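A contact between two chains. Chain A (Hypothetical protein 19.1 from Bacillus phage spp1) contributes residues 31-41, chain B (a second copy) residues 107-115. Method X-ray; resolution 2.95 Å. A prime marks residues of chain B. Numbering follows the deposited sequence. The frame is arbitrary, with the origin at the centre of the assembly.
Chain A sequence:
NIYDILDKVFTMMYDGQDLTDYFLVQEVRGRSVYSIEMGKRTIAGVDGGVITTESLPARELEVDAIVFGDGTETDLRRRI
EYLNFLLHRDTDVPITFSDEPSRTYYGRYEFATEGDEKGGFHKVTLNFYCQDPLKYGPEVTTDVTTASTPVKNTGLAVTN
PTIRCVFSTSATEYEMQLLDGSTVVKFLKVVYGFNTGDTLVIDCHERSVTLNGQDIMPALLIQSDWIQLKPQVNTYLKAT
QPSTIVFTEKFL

Chain A (31-41) RSVYSIEMGKR
Chain B 107-115: GRYEFATEG

Chain A runs extended past strand 107-114 of chain B, as a loop to Ile36 and then as strand 37-41; the two strands' N-to-C directions differ by 124°. CA atoms pair Ser32 with Glu114′ (7.7 Å), Ser35 with Phe111′ (3.9 Å) and Ile36 with Glu110′ (5.3 Å).

Ser32 (phi/psi -116/-162, chi1 t) points toward chain B, its short hydroxyl OG donating to Glu114′ OE1 at 3.0 Å; Glu114′ (-77/140) is m, p. Buried Val33 (-49/110, t) packs its CB 3.8 Å from CB of buried Ala112′ (-116/150), and its CG1 3.9 Å from Tyr109′ CZ. The CA-to-CB bond of Tyr34 (-68/143, chi1 -141°) points away, but its backbone O accepts a very short 2.5 Å hydrogen bond from Tyr109′ OH, near the ring plane; Tyr109′ (-54/142) is t.

At Ser35 (-96/164, m), the hydroxyl OG can accept from a backbone NH, Ala112′ N (3.0 Å). Ile36 (-124/134; m, chi2 137°) adds a backbone hydrogen bond, N to Glu110′ O at 2.7 Å, while its apolar CD1 suits the ring, 3.6 Å from Tyr109′ CD2. Flexible Met38 (-125/132; m, t, t) reaches its CE to 3.6 Å from Arg108′ CG. Finally long, cationic Lys40 (-104/139; m, 124°, t, t) extends NZ to Glu110′ OE2, a 2.8 Å salt bridge; Glu110′ (-120/-55) is t, t. Together 581 Å² is buried.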

# COMPACT_ATOMS: atom_id res chain seq x y z
N ARG A 31 11.11 -27.31 -11.76
CA ARG A 31 10.77 -28.71 -12.06
C ARG A 31 9.26 -29.06 -11.90
O ARG A 31 8.87 -30.08 -11.34
CB ARG A 31 11.72 -29.69 -11.39
CG ARG A 31 11.72 -29.59 -9.89
CD ARG A 31 13.10 -29.77 -9.38
NE ARG A 31 13.12 -30.60 -8.17
CZ ARG A 31 12.55 -30.28 -7.01
NH1 ARG A 31 11.84 -29.17 -6.89
NH2 ARG A 31 12.66 -31.09 -5.97
N SER A 32 8.42 -28.17 -12.42
CA SER A 32 7.00 -28.33 -12.39
C SER A 32 6.62 -28.45 -13.86
O SER A 32 7.49 -28.77 -14.70
CB SER A 32 6.35 -27.05 -11.85
OG SER A 32 5.02 -27.21 -11.38
N VAL A 33 5.33 -28.22 -14.16
CA VAL A 33 4.77 -28.33 -15.49
C VAL A 33 5.60 -27.58 -16.51
O VAL A 33 5.70 -26.36 -16.47
CB VAL A 33 3.26 -27.97 -15.50
CG1 VAL A 33 2.62 -28.40 -16.81
CG2 VAL A 33 2.53 -28.59 -14.30
N TYR A 34 6.26 -28.32 -17.38
CA TYR A 34 7.12 -27.74 -18.40
C TYR A 34 6.34 -26.97 -19.44
O TYR A 34 5.21 -27.36 -19.76
CB TYR A 34 7.99 -28.82 -19.05
CG TYR A 34 9.39 -28.32 -19.33
CD1 TYR A 34 10.34 -28.25 -18.32
CD2 TYR A 34 9.77 -27.95 -20.62
CE1 TYR A 34 11.63 -27.79 -18.58
CE2 TYR A 34 11.06 -27.53 -20.90
CZ TYR A 34 11.99 -27.44 -19.87
OH TYR A 34 13.26 -27.00 -20.15
N SER A 35 6.91 -25.85 -19.92
CA SER A 35 6.29 -25.01 -20.94
C SER A 35 6.83 -25.37 -22.31
O SER A 35 7.83 -26.08 -22.37
CB SER A 35 6.53 -23.55 -20.60
OG SER A 35 5.86 -23.26 -19.38
N ILE A 36 6.16 -24.94 -23.40
CA ILE A 36 6.58 -25.23 -24.78
C ILE A 36 6.76 -23.97 -25.62
O ILE A 36 5.90 -23.08 -25.62
CB ILE A 36 5.57 -26.19 -25.44
CG1 ILE A 36 5.63 -27.58 -24.81
CG2 ILE A 36 5.77 -26.28 -26.94
CD1 ILE A 36 4.29 -28.15 -24.58
N GLU A 37 7.88 -23.90 -26.35
CA GLU A 37 8.13 -22.80 -27.28
C GLU A 37 7.35 -23.13 -28.58
O GLU A 37 7.52 -24.21 -29.15
CB GLU A 37 9.63 -22.62 -27.57
CG GLU A 37 10.44 -22.07 -26.42
CD GLU A 37 10.07 -20.68 -25.93
OE1 GLU A 37 9.94 -20.51 -24.69
OE2 GLU A 37 9.93 -19.77 -26.78
N MET A 38 6.46 -22.22 -28.99
CA MET A 38 5.65 -22.38 -30.18
C MET A 38 5.83 -21.20 -31.11
O MET A 38 5.71 -20.05 -30.66
CB MET A 38 4.18 -22.47 -29.82
CG MET A 38 3.79 -23.81 -29.35
SD MET A 38 2.01 -23.93 -29.24
CE MET A 38 1.91 -25.37 -28.22
N GLY A 39 6.07 -21.48 -32.38
CA GLY A 39 6.18 -20.45 -33.40
C GLY A 39 4.81 -20.16 -33.94
O GLY A 39 4.22 -21.03 -34.59
N LYS A 40 4.25 -18.99 -33.64
CA LYS A 40 2.91 -18.64 -34.12
C LYS A 40 3.01 -17.66 -35.26
O LYS A 40 3.80 -16.73 -35.19
CB LYS A 40 2.06 -18.03 -33.00
CG LYS A 40 1.53 -19.03 -31.98
CD LYS A 40 2.00 -18.59 -30.61
CE LYS A 40 1.23 -19.15 -29.46
NZ LYS A 40 1.60 -18.45 -28.21
N ARG A 41 2.18 -17.84 -36.31
CA ARG A 41 2.14 -16.92 -37.46
C ARG A 41 0.71 -16.50 -37.70
O ARG A 41 -0.17 -17.35 -37.81
CB ARG A 41 2.74 -17.57 -38.71
CG ARG A 41 2.87 -16.59 -39.88
CD ARG A 41 3.15 -17.29 -41.19
NE ARG A 41 4.53 -17.77 -41.27
CZ ARG A 41 4.89 -18.97 -41.72
NH1 ARG A 41 3.96 -19.83 -42.14
NH2 ARG A 41 6.16 -19.32 -41.76
N GLY B 107 -7.24 -27.45 -29.63
CA GLY B 107 -5.98 -26.79 -29.33
C GLY B 107 -5.03 -27.71 -28.59
O GLY B 107 -5.30 -28.91 -28.44
N ARG B 108 -3.88 -27.15 -28.18
CA ARG B 108 -2.88 -27.90 -27.45
C ARG B 108 -2.28 -27.10 -26.37
O ARG B 108 -2.20 -25.88 -26.52
CB ARG B 108 -1.81 -28.49 -28.37
CG ARG B 108 -0.90 -27.53 -29.08
CD ARG B 108 -1.11 -27.78 -30.54
NE ARG B 108 0.11 -28.05 -31.31
CZ ARG B 108 0.13 -28.18 -32.64
NH1 ARG B 108 -0.99 -28.04 -33.34
NH2 ARG B 108 1.26 -28.43 -33.27
N TYR B 109 -1.87 -27.77 -25.28
CA TYR B 109 -1.22 -27.12 -24.13
C TYR B 109 -0.00 -26.32 -24.61
O TYR B 109 0.72 -26.78 -25.50
CB TYR B 109 -0.82 -28.20 -23.09
CG TYR B 109 0.19 -27.72 -22.08
CD1 TYR B 109 -0.19 -26.91 -21.02
CD2 TYR B 109 1.54 -27.99 -22.25
CE1 TYR B 109 0.76 -26.40 -20.13
CE2 TYR B 109 2.50 -27.47 -21.39
CZ TYR B 109 2.10 -26.69 -20.32
OH TYR B 109 3.04 -26.23 -19.43
N GLU B 110 0.24 -25.15 -24.02
CA GLU B 110 1.38 -24.35 -24.45
C GLU B 110 2.39 -24.08 -23.35
O GLU B 110 3.57 -24.31 -23.54
CB GLU B 110 0.90 -23.02 -25.05
CG GLU B 110 2.01 -22.39 -25.84
CD GLU B 110 1.90 -20.93 -26.16
OE1 GLU B 110 0.84 -20.32 -25.88
OE2 GLU B 110 2.88 -20.39 -26.72
N PHE B 111 1.95 -23.52 -22.23
CA PHE B 111 2.86 -23.15 -21.15
C PHE B 111 2.13 -23.06 -19.84
O PHE B 111 0.92 -22.82 -19.81
CB PHE B 111 3.57 -21.83 -21.48
CG PHE B 111 2.70 -20.60 -21.41
CD1 PHE B 111 1.97 -20.18 -22.52
CD2 PHE B 111 2.62 -19.85 -20.24
CE1 PHE B 111 1.17 -19.03 -22.45
CE2 PHE B 111 1.83 -18.71 -20.18
CZ PHE B 111 1.11 -18.30 -21.29
N ALA B 112 2.88 -23.24 -18.77
CA ALA B 112 2.41 -23.13 -17.40
C ALA B 112 3.11 -21.97 -16.69
O ALA B 112 4.27 -21.65 -17.01
CB ALA B 112 2.72 -24.43 -16.66
N THR B 113 2.42 -21.36 -15.73
CA THR B 113 2.92 -20.31 -14.84
C THR B 113 2.54 -20.73 -13.44
O THR B 113 1.37 -20.73 -13.07
CB THR B 113 2.47 -18.90 -15.27
OG1 THR B 113 1.05 -18.87 -15.46
CG2 THR B 113 3.18 -18.42 -16.55
N GLU B 114 3.54 -21.20 -12.69
CA GLU B 114 3.32 -21.66 -11.33
C GLU B 114 3.19 -20.52 -10.39
O GLU B 114 3.86 -19.50 -10.53
CB GLU B 114 4.45 -22.58 -10.86
CG GLU B 114 4.38 -23.99 -11.44
CD GLU B 114 4.70 -24.21 -12.91
OE1 GLU B 114 4.23 -25.23 -13.46
OE2 GLU B 114 5.46 -23.41 -13.51
N GLY B 115 2.27 -20.67 -9.46
CA GLY B 115 2.07 -19.72 -8.38
C GLY B 115 2.81 -20.25 -7.17
O GLY B 115 3.76 -21.04 -7.33